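Local coordinates for secreted protein (Streptomyces lividans TK24, PDB 5LXZ) that is probably a copper-radical oxidase of the AA5 family, related to galactose oxidase, and holds copper at a site on a seven-bladed beta-propeller, at residues G37-V42 and I465-G470; K70-P75 and F227-V232; Q409-P414 and G470-F475; V538-P543 and E599-P604. The protein carries 1 engineered substitution. One frame throughout, in Å; residues are numbered along the deposited sequence.

Overall arrangement
From the N terminus, the chain first enters interaction 1 at 37-42, whose partner, 465-470, comes more than four hundred residues later, so this contact closes a loop running almost right round the propeller. Interaction 2 (70-75 with 227-232) falls wholly within that loop and shuts a shorter one, joining the next pair of blades; L40 and F229 pack where the two contacts meet. Interaction 3 (409-414 with 470-475) crosses interaction 1: it opens before 465-470, shares G470 with it, and ties the last Kelch blade to the closing one. Interaction 4 (538-543 with 599-604) follows in series, within the C-terminal domain, and reaches interaction 1 through W600 on P468 and interaction 3 through I541 on P414.

Interaction 1: G37-V42 and I465-G470; sequences GKVLMV and ILLPDG
V39 sets CG1 opposite its backbone N (chi1 -180°), which swings the other branch, CG2, towards the turn after strand 462-466; there L467 has its CG opposite the carbonyl carbon (chi1 -55°), and its CD2 methyl comes up to meet it. V39 CG2 and L467 CD2 touch at 3.8 Å, with the two side chains crossing at about a right angle, so the meeting is one methyl against another and not a broad overlap. A second, looser touch lies nearer the surface, where G37 CA rests 4.3 Å from P468 CG. The contact is apolar throughout and small. L467 opens a type I beta turn that ends at G470, closed by G470 N giving its hydrogen to L467 O at 2.9 Å. Glycine suits both G37 and G470 for the same reason: at their backbone angles a side chain would be pressed against the preceding carbonyl oxygen. Around this contact, I465 and P468 lean on L33 of strand 30-33, while V39 also packs on W62 of strand 58-62. The contact joins the second strand of one propeller blade to the turn leaving the inner strand of the adjacent blade, the hydrophobic blade-to-blade packing that characterises a beta-propeller.

Interaction 2: K70-P75 and F227-V232; sequences KKVPTP and FEFDPV
Side-chain packing between successive propeller blades brings V72 and P75 onto F229 and F227, the chain leaving one blade's outer strand, 69-71, meeting the third strand of the next. At P75 the approach is close: CG lies 3.4 Å from both F227 CE2 and F227 CZ, at an oblique angle to the ring, and the two side chains run past each other in opposite directions. F229 has its CG opposite the backbone N (chi1 -175°), which brings the end of the ring to V72; the CG1 methyl of V72 meets its rim, in the plane of the ring and 3.9 Å from F229 CE1. With an alanine at F227, the P75 pyrrolidine would probably lose its aromatic neighbour and a gap would open beside I93. The loop after V72 is held in shape by T74 OG1, which donates to V72 O over 2.9 Å and also bonds T59. On the other segment D230 OD1 accepts from V232 N at 2.9 Å, an Asx turn, and D230 OD1 accepts from A233 N as well. Outside the pair, Y236 of strand 235-238 lies against V72 and P75 and sets an edge-to-face contact with F229, I61 of strand 58-62 fills in beside V72 and F229, and I93 and L91 of strand 91-102 pack on F227 and F229 respectively.

Interaction 3: Q409-P414 and G470-F475; sequences QASILP and GRLMFF. With PO4 (phosphate ion), chain G.
Q409 and F474 meet obliquely in the seam between two blades of the beta-propeller, where the inner strand 409-412 of a Kelch repeat lies against the second strand, 472-476, of the next blade. The bend at chi2 (93°) brings the amide of Q409 to the ring edge, and the last torsion (chi3 69°) stands it steeply to the phenyl, the planes 76° apart. OE1 lies in the plane of the ring, at its edge, 3.5 Å from F474 CD2, where the slightly positive ring hydrogens probably suit the oxygen; nearer the backbone, Q409 CB sits 3.7 Å from F474 CE2. The same OE1 also accepts a hydrogen bond from R458, which helps fix the turn of the amide, and W15 meets the F474 ring edge-to-face.

Further along, L472 points across the seam and L413 crosses it at a slant. The single methyl L413 CD1 touches both branches of L472, CD2 at 3.7 Å and CD1 at 3.8 Å, and L419 supports the pair. S411 turns its hydroxyl to S464, leaving its methylene to the leucine.

Just before strand 472-476, R471 points away from the 409-414 segment and, in one of its two deposited conformers, forks onto a phosphate probably left by the crystallisation liquor, with NH1 on O2 and NH2 on O4; R509 binds the same ion. Back in the seam, the packing is tightest where S411 CB presses on L472 CD2, only 3.4 Å away.

Interaction 4: V538-P543 and E599-P604; sequences VRLIRP and EWVRVP. With EDO (1,2-ethanediol), chain K.
L540 reaches across to strand 599-603 with both methyls: CD1 rests 4.0 Å from V601 CB, the two side chains crossing at about a right angle, and CD2 lies 4.2 Å from V603 CG2. With chi1 at -147°, off the staggered positions, its two methyls end over V601 and V603. At the other end P543 CG touches W600 CZ3 at 3.9 Å, coming in at the edge of the indole and near its plane; W600 leaves its strand pointing away from P543, and the ring swings back to it. The local directions of the two chains are 104° apart, so they cross and do not pair. Strand 582-590 lies between 535-541 and 599-603 in the sheet, and its Y584 packs on L540. One shell further out, R539 NH1 donates to V538 O at 2.9 Å, from above the carbonyl plane, while NE forms a salt bridge with D416. An ethanediol, probably from the crystallisation liquor, takes NH1 and NH2 of R539 on its O1 and V538 N on O2 at 3.0 Å. A leucine in place of R539 would probably leave D416 without its charged mate and V538 O without this donor. P543 and W600, both touching L33, carry the packing to the propeller, while L540 on the valines joins two strands of one curled sheet, consistent with the Ig-like beta-sandwich of an early set domain.

Interaction 1: G37-V42 and I465-G470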
loop_
_atom_site.group_PDB
_atom_site.type_symbol
_atom_site.label_atom_id
_atom_site.label_comp_id
_atom_site.label_asym_id
_atom_site.label_seq_id
_atom_site.Cartn_x
_atom_site.Cartn_y
_atom_site.Cartn_z
ATOM N N GLY A 37 13.387 8.117 14.878
ATOM C CA GLY A 37 12.388 9.101 15.118
ATOM C C GLY A 37 12.132 10.017 13.936
ATOM O O GLY A 37 11.254 10.862 14.016
ATOM N N LYS A 38 12.878 9.834 12.854
ATOM C CA LYS A 38 12.712 10.634 11.659
ATOM C C LYS A 38 11.849 9.893 10.657
ATOM O O LYS A 38 11.686 8.663 10.752
ATOM C CB LYS A 38 14.073 10.949 11.093
ATOM C CG LYS A 38 14.897 11.726 12.132
ATOM C CD LYS A 38 16.193 12.150 11.550
ATOM C CE LYS A 38 17.152 12.674 12.607
ATOM N NZ LYS A 38 18.404 13.068 11.896
ATOM N N VAL A 39 11.298 10.638 9.712
ATOM C CA VAL A 39 10.410 10.068 8.702
ATOM C C VAL A 39 11.079 10.103 7.360
ATOM O O VAL A 39 11.517 11.171 6.899
ATOM C CB VAL A 39 9.087 10.824 8.645
ATOM C CG1 VAL A 39 8.156 10.236 7.604
ATOM C CG2 VAL A 39 8.417 10.853 10.015
ATOM N N LEU A 40 11.145 8.939 6.719
ATOM C CA LEU A 40 11.609 8.807 5.350
ATOM C C LEU A 40 10.426 9.100 4.431
ATOM O O LEU A 40 9.355 8.509 4.593
ATOM C CB LEU A 40 12.118 7.401 5.108
ATOM C CG LEU A 40 12.624 7.134 3.694
ATOM C CD1 LEU A 40 13.924 7.858 3.476
ATOM C CD2 LEU A 40 12.714 5.620 3.443
ATOM N N MET A 41 10.592 10.032 3.504
ATOM C CA MET A 41 9.546 10.424 2.573
ATOM C C MET A 41 10.062 10.197 1.165
ATOM O O MET A 41 11.029 10.864 0.732
ATOM C CB MET A 41 9.192 11.889 2.807
ATOM C CG MET A 41 8.725 12.137 4.238
ATOM S SD MET A 41 8.519 13.873 4.654
ATOM C CE MET A 41 6.971 14.130 3.791
ATOM N N VAL A 42 9.438 9.293 0.429
ATOM C CA VAL A 42 9.950 8.873 -0.858
ATOM C C VAL A 42 9.007 9.319 -1.965
ATOM O O VAL A 42 7.815 9.034 -1.947
ATOM C CB VAL A 42 10.164 7.353 -0.950
ATOM C CG1 VAL A 42 10.827 6.990 -2.259
ATOM C CG2 VAL A 42 10.983 6.843 0.220
ATOM N N ILE A 465 1.137 8.561 8.909
ATOM C CA ILE A 465 2.160 7.983 9.773
ATOM C C ILE A 465 1.975 8.494 11.205
ATOM O O ILE A 465 2.017 9.715 11.434
ATOM C CB ILE A 465 3.569 8.475 9.303
ATOM C CG1 ILE A 465 3.802 8.180 7.809
ATOM C CG2 ILE A 465 4.685 7.945 10.191
ATOM C CD1 ILE A 465 3.985 6.722 7.545
ATOM N N LEU A 466 1.854 7.570 12.150
ATOM C CA LEU A 466 1.921 7.915 13.577
ATOM C C LEU A 466 3.347 8.279 13.964
ATOM O O LEU A 466 4.288 7.569 13.626
ATOM C CB LEU A 466 1.472 6.741 14.424
ATOM C CG LEU A 466 1.575 6.858 15.952
ATOM C CD1 LEU A 466 0.659 7.961 16.489
ATOM C CD2 LEU A 466 1.312 5.523 16.652
ATOM N N LEU A 467 3.502 9.384 14.682
ATOM C CA LEU A 467 4.792 9.855 15.121
ATOM C C LEU A 467 5.021 9.508 16.595
ATOM O O LEU A 467 4.061 9.319 17.349
ATOM C CB LEU A 467 4.881 11.369 14.916
ATOM C CG LEU A 467 4.614 11.871 13.504
ATOM C CD1 LEU A 467 4.565 13.378 13.428
ATOM C CD2 LEU A 467 5.642 11.376 12.528
ATOM N N PRO A 468 6.286 9.552 17.041
ATOM C CA PRO A 468 6.599 9.224 18.436
ATOM C C PRO A 468 5.970 10.136 19.470
ATOM O O PRO A 468 5.761 9.712 20.596
ATOM C CB PRO A 468 8.132 9.244 18.461
ATOM C CG PRO A 468 8.524 8.863 17.068
ATOM C CD PRO A 468 7.511 9.556 16.205
ATOM N N ASP A 469 5.595 11.340 19.073
ATOM C CA ASP A 469 4.938 12.247 20.023
ATOM C C ASP A 469 3.456 12.033 20.119
ATOM O O ASP A 469 2.769 12.743 20.890
ATOM C CB ASP A 469 5.301 13.694 19.728
ATOM C CG ASP A 469 4.624 14.245 18.499
ATOM O OD1 ASP A 469 4.088 13.494 17.695
ATOM O OD2 ASP A 469 4.637 15.498 18.288
ATOM N N GLY A 470 2.907 11.070 19.372
ATOM C CA GLY A 470 1.478 10.784 19.373
ATOM C C GLY A 470 0.643 11.601 18.390
ATOM O O GLY A 470 -0.561 11.408 18.313
#

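Interaction 2: K70-P75 and F227-V232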
loop_
_atom_site.group_PDB
_atom_site.type_symbol
_atom_site.label_atom_id
_atom_site.label_comp_id
_atom_site.label_asym_id
_atom_site.label_seq_id
_atom_site.Cartn_x
_atom_site.Cartn_y
_atom_site.Cartn_z
ATOM N N LYS A 70 15.957 17.191 5.074
ATOM C CA LYS A 70 17.082 17.078 4.161
ATOM C C LYS A 70 16.750 16.187 2.983
ATOM O O LYS A 70 15.864 15.334 3.065
ATOM C CB LYS A 70 18.339 16.563 4.855
ATOM C CG LYS A 70 18.231 15.159 5.420
ATOM C CD LYS A 70 19.546 14.639 5.988
ATOM C CE LYS A 70 20.332 13.838 4.967
ATOM N NZ LYS A 70 21.382 13.052 5.655
ATOM N N LYS A 71 17.477 16.383 1.900
ATOM C CA LYS A 71 17.413 15.526 0.747
ATOM C C LYS A 71 18.318 14.337 0.951
ATOM O O LYS A 71 19.371 14.439 1.583
ATOM C CB LYS A 71 17.811 16.268 -0.522
ATOM C CG LYS A 71 17.000 17.509 -0.783
ATOM C CD LYS A 71 17.149 17.942 -2.227
ATOM C CE LYS A 71 16.251 19.116 -2.502
ATOM N NZ LYS A 71 16.441 19.622 -3.877
ATOM N N VAL A 72 17.878 13.196 0.413
ATOM C CA VAL A 72 18.658 11.971 0.366
ATOM C C VAL A 72 18.876 11.538 -1.087
ATOM O O VAL A 72 17.948 11.432 -1.854
ATOM C CB VAL A 72 17.928 10.830 1.114
ATOM C CG1 VAL A 72 18.713 9.535 0.993
ATOM C CG2 VAL A 72 17.782 11.187 2.572
ATOM N N PRO A 73 20.134 11.261 -1.492
ATOM C CA PRO A 73 20.352 10.761 -2.842
ATOM C C PRO A 73 19.559 9.479 -3.115
ATOM O O PRO A 73 19.592 8.551 -2.280
ATOM C CB PRO A 73 21.859 10.454 -2.881
ATOM C CG PRO A 73 22.445 11.201 -1.755
ATOM C CD PRO A 73 21.379 11.368 -0.718
ATOM N N THR A 74 18.823 9.490 -4.211
ATOM C CA THR A 74 17.885 8.429 -4.552
ATOM C C THR A 74 18.375 7.749 -5.815
ATOM O O THR A 74 18.324 8.344 -6.896
ATOM C CB THR A 74 16.479 8.993 -4.676
ATOM O OG1 THR A 74 16.213 9.681 -3.450
ATOM C CG2 THR A 74 15.460 7.882 -4.887
ATOM N N PRO A 75 18.827 6.491 -5.702
ATOM C CA PRO A 75 19.544 5.849 -6.810
ATOM C C PRO A 75 18.696 5.318 -7.962
ATOM O O PRO A 75 19.216 5.093 -9.078
ATOM C CB PRO A 75 20.264 4.695 -6.093
ATOM C CG PRO A 75 19.316 4.328 -4.997
ATOM C CD PRO A 75 18.864 5.663 -4.483
ATOM N N PHE A 227 16.949 -2.223 -2.232
ATOM C CA PHE A 227 17.875 -1.530 -1.353
ATOM C C PHE A 227 17.448 -1.765 0.089
ATOM O O PHE A 227 16.292 -2.064 0.352
ATOM C CB PHE A 227 17.800 -0.011 -1.591
ATOM C CG PHE A 227 18.109 0.407 -2.989
ATOM C CD1 PHE A 227 17.138 0.385 -3.974
ATOM C CD2 PHE A 227 19.422 0.706 -3.345
ATOM C CE1 PHE A 227 17.438 0.731 -5.284
ATOM C CE2 PHE A 227 19.721 1.017 -4.670
ATOM C CZ PHE A 227 18.742 1.047 -5.614
ATOM N N GLU A 228 18.369 -1.605 1.016
ATOM C CA GLU A 228 18.018 -1.406 2.398
ATOM C C GLU A 228 18.260 0.053 2.729
ATOM O O GLU A 228 19.357 0.545 2.517
ATOM C CB GLU A 228 18.793 -2.310 3.311
ATOM C CG GLU A 228 18.441 -3.786 3.184
ATOM C CD GLU A 228 19.167 -4.661 4.196
ATOM O OE1 GLU A 228 19.720 -4.114 5.196
ATOM O OE2 GLU A 228 19.187 -5.899 4.038
ATOM N N PHE A 229 17.267 0.774 3.231
ATOM C CA PHE A 229 17.515 2.131 3.680
ATOM C C PHE A 229 17.992 2.030 5.119
ATOM O O PHE A 229 17.279 1.500 5.980
ATOM C CB PHE A 229 16.273 3.022 3.625
ATOM C CG PHE A 229 16.585 4.433 3.978
ATOM C CD1 PHE A 229 17.168 5.263 3.001
ATOM C CD2 PHE A 229 16.445 4.929 5.284
ATOM C CE1 PHE A 229 17.512 6.570 3.297
ATOM C CE2 PHE A 229 16.827 6.252 5.560
ATOM C CZ PHE A 229 17.338 7.056 4.569
ATOM N N ASP A 230 19.190 2.545 5.381
ATOM C CA ASP A 230 19.789 2.519 6.701
ATOM C C ASP A 230 19.467 3.853 7.388
ATOM O O ASP A 230 19.941 4.908 6.943
ATOM C CB ASP A 230 21.303 2.301 6.523
ATOM C CG ASP A 230 22.067 2.309 7.822
ATOM O OD1 ASP A 230 21.637 2.924 8.796
ATOM O OD2 ASP A 230 23.160 1.691 7.822
ATOM N N PRO A 231 18.641 3.831 8.441
ATOM C CA PRO A 231 18.219 5.066 9.076
ATOM C C PRO A 231 19.324 5.788 9.851
ATOM O O PRO A 231 19.213 6.992 10.041
ATOM C CB PRO A 231 17.104 4.648 9.989
ATOM C CG PRO A 231 17.264 3.215 10.205
ATOM C CD PRO A 231 18.073 2.629 9.091
ATOM N N VAL A 232 20.380 5.097 10.225
ATOM C CA VAL A 232 21.491 5.772 10.934
ATOM C C VAL A 232 22.386 6.492 9.934
ATOM O O VAL A 232 22.635 7.696 10.056
ATOM C CB VAL A 232 22.250 4.797 11.840
ATOM C CG1 VAL A 232 23.471 5.466 12.491
ATOM C CG2 VAL A 232 21.315 4.256 12.929
#

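Interaction 3: Q409-P414 and G470-F475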
loop_
_atom_site.group_PDB
_atom_site.type_symbol
_atom_site.label_atom_id
_atom_site.label_comp_id
_atom_site.label_asym_id
_atom_site.label_seq_id
_atom_site.Cartn_x
_atom_site.Cartn_y
_atom_site.Cartn_z
ATOM N N GLN A 409 -7.126 7.068 4.546
ATOM C CA GLN A 409 -5.951 6.865 5.412
ATOM C C GLN A 409 -6.411 6.224 6.707
ATOM O O GLN A 409 -7.521 6.492 7.180
ATOM C CB GLN A 409 -5.261 8.186 5.688
ATOM C CG GLN A 409 -4.619 8.844 4.473
ATOM C CD GLN A 409 -5.513 9.853 3.754
ATOM O OE1 GLN A 409 -5.806 10.922 4.300
ATOM N NE2 GLN A 409 -5.948 9.540 2.548
ATOM N N ALA A 410 -5.595 5.352 7.310
ATOM C CA ALA A 410 -5.946 4.652 8.512
ATOM C C ALA A 410 -4.733 4.343 9.334
ATOM O O ALA A 410 -3.842 3.625 8.859
ATOM C CB ALA A 410 -6.769 3.422 8.237
ATOM N N SER A 411 -4.639 4.938 10.518
ATOM C CA SER A 411 -3.467 4.803 11.376
ATOM C C SER A 411 -3.899 4.407 12.775
ATOM O O SER A 411 -4.795 5.033 13.344
ATOM C CB SER A 411 -2.708 6.132 11.448
ATOM O OG SER A 411 -1.823 6.304 10.320
ATOM N N ILE A 412 -3.272 3.388 13.335
ATOM C CA ILE A 412 -3.491 2.978 14.718
ATOM C C ILE A 412 -2.893 4.014 15.663
ATOM O O ILE A 412 -1.779 4.504 15.440
ATOM C CB ILE A 412 -2.817 1.637 14.986
ATOM C CG1 ILE A 412 -3.414 0.536 14.084
ATOM C CG2 ILE A 412 -2.933 1.257 16.444
ATOM C CD1 ILE A 412 -2.570 -0.722 14.125
ATOM N N LEU A 413 -3.644 4.406 16.694
ATOM C CA LEU A 413 -3.154 5.313 17.728
ATOM C C LEU A 413 -2.872 4.557 19.024
ATOM O O LEU A 413 -3.420 3.474 19.245
ATOM C CB LEU A 413 -4.215 6.393 18.026
ATOM C CG LEU A 413 -4.182 7.631 17.109
ATOM C CD1 LEU A 413 -4.087 7.377 15.649
ATOM C CD2 LEU A 413 -5.363 8.554 17.434
ATOM N N PRO A 414 -2.068 5.161 19.908
ATOM C CA PRO A 414 -1.653 4.463 21.131
ATOM C C PRO A 414 -2.695 4.219 22.208
ATOM O O PRO A 414 -2.422 3.458 23.151
ATOM C CB PRO A 414 -0.493 5.306 21.648
ATOM C CG PRO A 414 -0.690 6.615 21.063
ATOM C CD PRO A 414 -1.325 6.410 19.721
ATOM N N GLY A 470 2.907 11.070 19.372
ATOM C CA GLY A 470 1.478 10.784 19.373
ATOM C C GLY A 470 0.643 11.601 18.390
ATOM O O GLY A 470 -0.561 11.408 18.313
ATOM N N ARG A 471 1.270 12.508 17.658
ATOM C CA ARG A 471 0.616 13.178 16.543
ATOM C C ARG A 471 0.862 12.365 15.302
ATOM O O ARG A 471 1.636 11.414 15.316
ATOM C CB ARG A 471 1.150 14.580 16.358
ATOM C CG ARG A 471 0.883 15.469 17.571
ATOM C CD ARG A 471 1.402 16.890 17.378
ATOM N NE ARG A 471 1.047 17.719 18.522
ATOM C CZ ARG A 471 1.712 17.746 19.681
ATOM N NH1 ARG A 471 2.793 17.004 19.881
ATOM N NH2 ARG A 471 1.262 18.494 20.674
ATOM N N LEU A 472 0.170 12.739 14.240
ATOM C CA LEU A 472 0.220 11.986 12.976
ATOM C C LEU A 472 0.504 12.896 11.817
ATOM O O LEU A 472 -0.022 14.012 11.729
ATOM C CB LEU A 472 -1.071 11.254 12.754
ATOM C CG LEU A 472 -1.332 10.194 13.816
ATOM C CD1 LEU A 472 -2.367 10.685 14.845
ATOM C CD2 LEU A 472 -1.780 8.880 13.214
ATOM N N MET A 473 1.318 12.406 10.885
ATOM C CA MET A 473 1.637 13.146 9.677
ATOM C C MET A 473 0.867 12.539 8.521
ATOM O O MET A 473 0.806 11.312 8.383
ATOM C CB MET A 473 3.129 13.109 9.396
ATOM C CG MET A 473 3.560 13.939 8.222
ATOM S SD MET A 473 3.477 13.117 6.631
ATOM C CE MET A 473 4.915 12.058 6.780
ATOM N N PHE A 474 0.306 13.409 7.689
ATOM C CA PHE A 474 -0.426 13.040 6.497
ATOM C C PHE A 474 0.253 13.645 5.293
ATOM O O PHE A 474 0.725 14.782 5.313
ATOM C CB PHE A 474 -1.864 13.545 6.596
ATOM C CG PHE A 474 -2.735 12.690 7.469
ATOM C CD1 PHE A 474 -2.587 12.710 8.871
ATOM C CD2 PHE A 474 -3.725 11.866 6.926
ATOM C CE1 PHE A 474 -3.383 11.908 9.703
ATOM C CE2 PHE A 474 -4.520 11.101 7.761
ATOM C CZ PHE A 474 -4.342 11.084 9.132
ATOM N N PHE A 475 0.348 12.869 4.202
ATOM C CA PHE A 475 1.062 13.312 3.014
ATOM C C PHE A 475 0.359 12.905 1.746
ATOM O O PHE A 475 -0.502 12.027 1.739
ATOM C CB PHE A 475 2.484 12.717 2.991
ATOM C CG PHE A 475 2.498 11.226 2.872
ATOM C CD1 PHE A 475 2.503 10.609 1.612
ATOM C CD2 PHE A 475 2.506 10.415 3.995
ATOM C CE1 PHE A 475 2.507 9.225 1.482
ATOM C CE2 PHE A 475 2.506 9.028 3.859
ATOM C CZ PHE A 475 2.503 8.448 2.600
HETATM P P PO4 G . 3.635 17.766 23.444
HETATM O O1 PO4 G . 4.829 18.613 23.833
HETATM O O2 PO4 G . 4.101 16.886 22.269
HETATM O O3 PO4 G . 3.159 16.937 24.618
HETATM O O4 PO4 G . 2.461 18.633 23.071
#

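Interaction 4: V538-P543 and E599-P604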
loop_
_atom_site.group_PDB
_atom_site.type_symbol
_atom_site.label_atom_id
_atom_site.label_comp_id
_atom_site.label_asym_id
_atom_site.label_seq_id
_atom_site.Cartn_x
_atom_site.Cartn_y
_atom_site.Cartn_z
ATOM N N VAL A 538 -0.083 -0.318 28.070
ATOM C CA VAL A 538 1.224 -0.175 27.453
ATOM C C VAL A 538 1.080 -0.827 26.073
ATOM O O VAL A 538 0.593 -1.962 25.959
ATOM C CB VAL A 538 2.314 -0.872 28.278
ATOM C CG1 VAL A 538 3.689 -0.786 27.623
ATOM C CG2 VAL A 538 2.375 -0.240 29.677
ATOM N N ARG A 539 1.539 -0.128 25.049
ATOM C CA ARG A 539 1.441 -0.603 23.675
ATOM C C ARG A 539 2.792 -0.499 22.985
ATOM O O ARG A 539 3.467 0.539 23.062
ATOM C CB ARG A 539 0.405 0.235 22.922
ATOM C CG ARG A 539 -1.013 0.129 23.415
ATOM C CD ARG A 539 -1.557 -1.266 23.170
ATOM N NE ARG A 539 -2.925 -1.449 23.672
ATOM C CZ ARG A 539 -3.238 -1.978 24.853
ATOM N NH1 ARG A 539 -2.320 -2.333 25.730
ATOM N NH2 ARG A 539 -4.524 -2.101 25.183
ATOM N N LEU A 540 3.148 -1.576 22.296
ATOM C CA LEU A 540 4.299 -1.609 21.436
ATOM C C LEU A 540 3.795 -1.489 20.007
ATOM O O LEU A 540 3.057 -2.352 19.558
ATOM C CB LEU A 540 4.989 -2.916 21.663
ATOM C CG LEU A 540 6.437 -3.038 21.557
ATOM C CD1 LEU A 540 7.217 -2.025 22.399
ATOM C CD2 LEU A 540 6.874 -4.482 21.852
ATOM N N ILE A 541 4.092 -0.377 19.347
ATOM C CA ILE A 541 3.504 -0.078 18.037
ATOM C C ILE A 541 4.596 -0.068 16.998
ATOM O O ILE A 541 5.567 0.703 17.093
ATOM C CB ILE A 541 2.746 1.247 18.048
ATOM C CG1 ILE A 541 1.767 1.245 19.218
ATOM C CG2 ILE A 541 2.075 1.433 16.695
ATOM C CD1 ILE A 541 0.789 2.382 19.227
ATOM N N ARG A 542 4.437 -0.908 15.995
ATOM C CA ARG A 542 5.417 -0.992 14.942
ATOM C C ARG A 542 5.246 0.244 14.051
ATOM O O ARG A 542 4.145 0.580 13.699
ATOM C CB ARG A 542 5.245 -2.281 14.159
ATOM C CG ARG A 542 6.451 -2.626 13.303
ATOM C CD ARG A 542 6.347 -4.032 12.721
ATOM N NE ARG A 542 7.535 -4.423 11.936
ATOM C CZ ARG A 542 8.662 -4.964 12.423
ATOM N NH1 ARG A 542 8.840 -5.246 13.726
ATOM N NH2 ARG A 542 9.592 -5.326 11.586
ATOM N N PRO A 543 6.330 0.937 13.673
ATOM C CA PRO A 543 6.226 2.121 12.840
ATOM C C PRO A 543 5.633 1.800 11.495
ATOM O O PRO A 543 5.858 0.714 10.964
ATOM C CB PRO A 543 7.668 2.597 12.673
ATOM C CG PRO A 543 8.486 1.581 13.255
ATOM C CD PRO A 543 7.697 0.715 14.143
ATOM N N GLU A 599 8.925 5.763 23.722
ATOM C CA GLU A 599 10.303 5.330 23.781
ATOM C C GLU A 599 10.493 4.237 22.772
ATOM O O GLU A 599 9.603 3.398 22.603
ATOM C CB GLU A 599 10.637 4.784 25.170
ATOM C CG GLU A 599 10.522 5.819 26.266
ATOM C CD GLU A 599 11.570 6.894 26.132
ATOM O OE1 GLU A 599 12.747 6.570 26.380
ATOM O OE2 GLU A 599 11.244 8.038 25.738
ATOM N N TRP A 600 11.659 4.189 22.162
ATOM C CA TRP A 600 11.981 3.129 21.200
ATOM C C TRP A 600 12.463 1.845 21.848
ATOM O O TRP A 600 13.329 1.864 22.747
ATOM C CB TRP A 600 12.979 3.628 20.171
ATOM C CG TRP A 600 12.393 4.577 19.174
ATOM C CD1 TRP A 600 12.367 5.932 19.251
ATOM C CD2 TRP A 600 11.623 4.240 18.030
ATOM N NE1 TRP A 600 11.710 6.468 18.198
ATOM C CE2 TRP A 600 11.213 5.451 17.433
ATOM C CE3 TRP A 600 11.281 3.039 17.412
ATOM C CZ2 TRP A 600 10.512 5.496 16.251
ATOM C CZ3 TRP A 600 10.545 3.088 16.237
ATOM C CH2 TRP A 600 10.152 4.306 15.682
ATOM N N VAL A 601 11.948 0.715 21.377
ATOM C CA VAL A 601 12.270 -0.608 21.893
ATOM C C VAL A 601 12.618 -1.494 20.711
ATOM O O VAL A 601 11.851 -1.563 19.724
ATOM C CB VAL A 601 11.107 -1.212 22.673
ATOM C CG1 VAL A 601 11.361 -2.674 23.051
ATOM C CG2 VAL A 601 10.891 -0.390 23.915
ATOM N N ARG A 602 13.777 -2.130 20.769
ATOM C CA ARG A 602 14.155 -3.115 19.784
ATOM C C ARG A 602 13.848 -4.484 20.304
ATOM O O ARG A 602 14.283 -4.870 21.381
ATOM C CB ARG A 602 15.635 -3.012 19.446
ATOM C CG ARG A 602 16.026 -3.907 18.284
ATOM C CD ARG A 602 17.489 -3.813 17.952
ATOM N NE ARG A 602 18.365 -4.433 18.918
ATOM C CZ ARG A 602 18.744 -5.717 18.914
ATOM N NH1 ARG A 602 18.262 -6.572 18.035
ATOM N NH2 ARG A 602 19.598 -6.150 19.840
ATOM N N VAL A 603 13.147 -5.263 19.504
ATOM C CA VAL A 603 12.887 -6.679 19.787
ATOM C C VAL A 603 13.766 -7.505 18.872
ATOM O O VAL A 603 13.637 -7.459 17.653
ATOM C CB VAL A 603 11.402 -7.003 19.586
ATOM C CG1 VAL A 603 11.133 -8.465 19.803
ATOM C CG2 VAL A 603 10.517 -6.144 20.463
ATOM N N PRO A 604 14.668 -8.304 19.424
ATOM C CA PRO A 604 15.542 -9.141 18.579
ATOM C C PRO A 604 14.818 -10.184 17.761
ATOM O O PRO A 604 13.680 -10.544 18.077
ATOM C CB PRO A 604 16.429 -9.867 19.592
ATOM C CG PRO A 604 16.387 -9.051 20.797
ATOM C CD PRO A 604 15.051 -8.362 20.849
ATOM O OXT PRO A 604 15.354 -10.657 16.711
HETATM C C1 EDO K . -3.162 -4.612 28.386
HETATM O O1 EDO K . -4.052 -3.731 27.699
HETATM C C2 EDO K . -2.119 -3.881 29.248
HETATM O O2 EDO K . -1.209 -3.033 28.493
#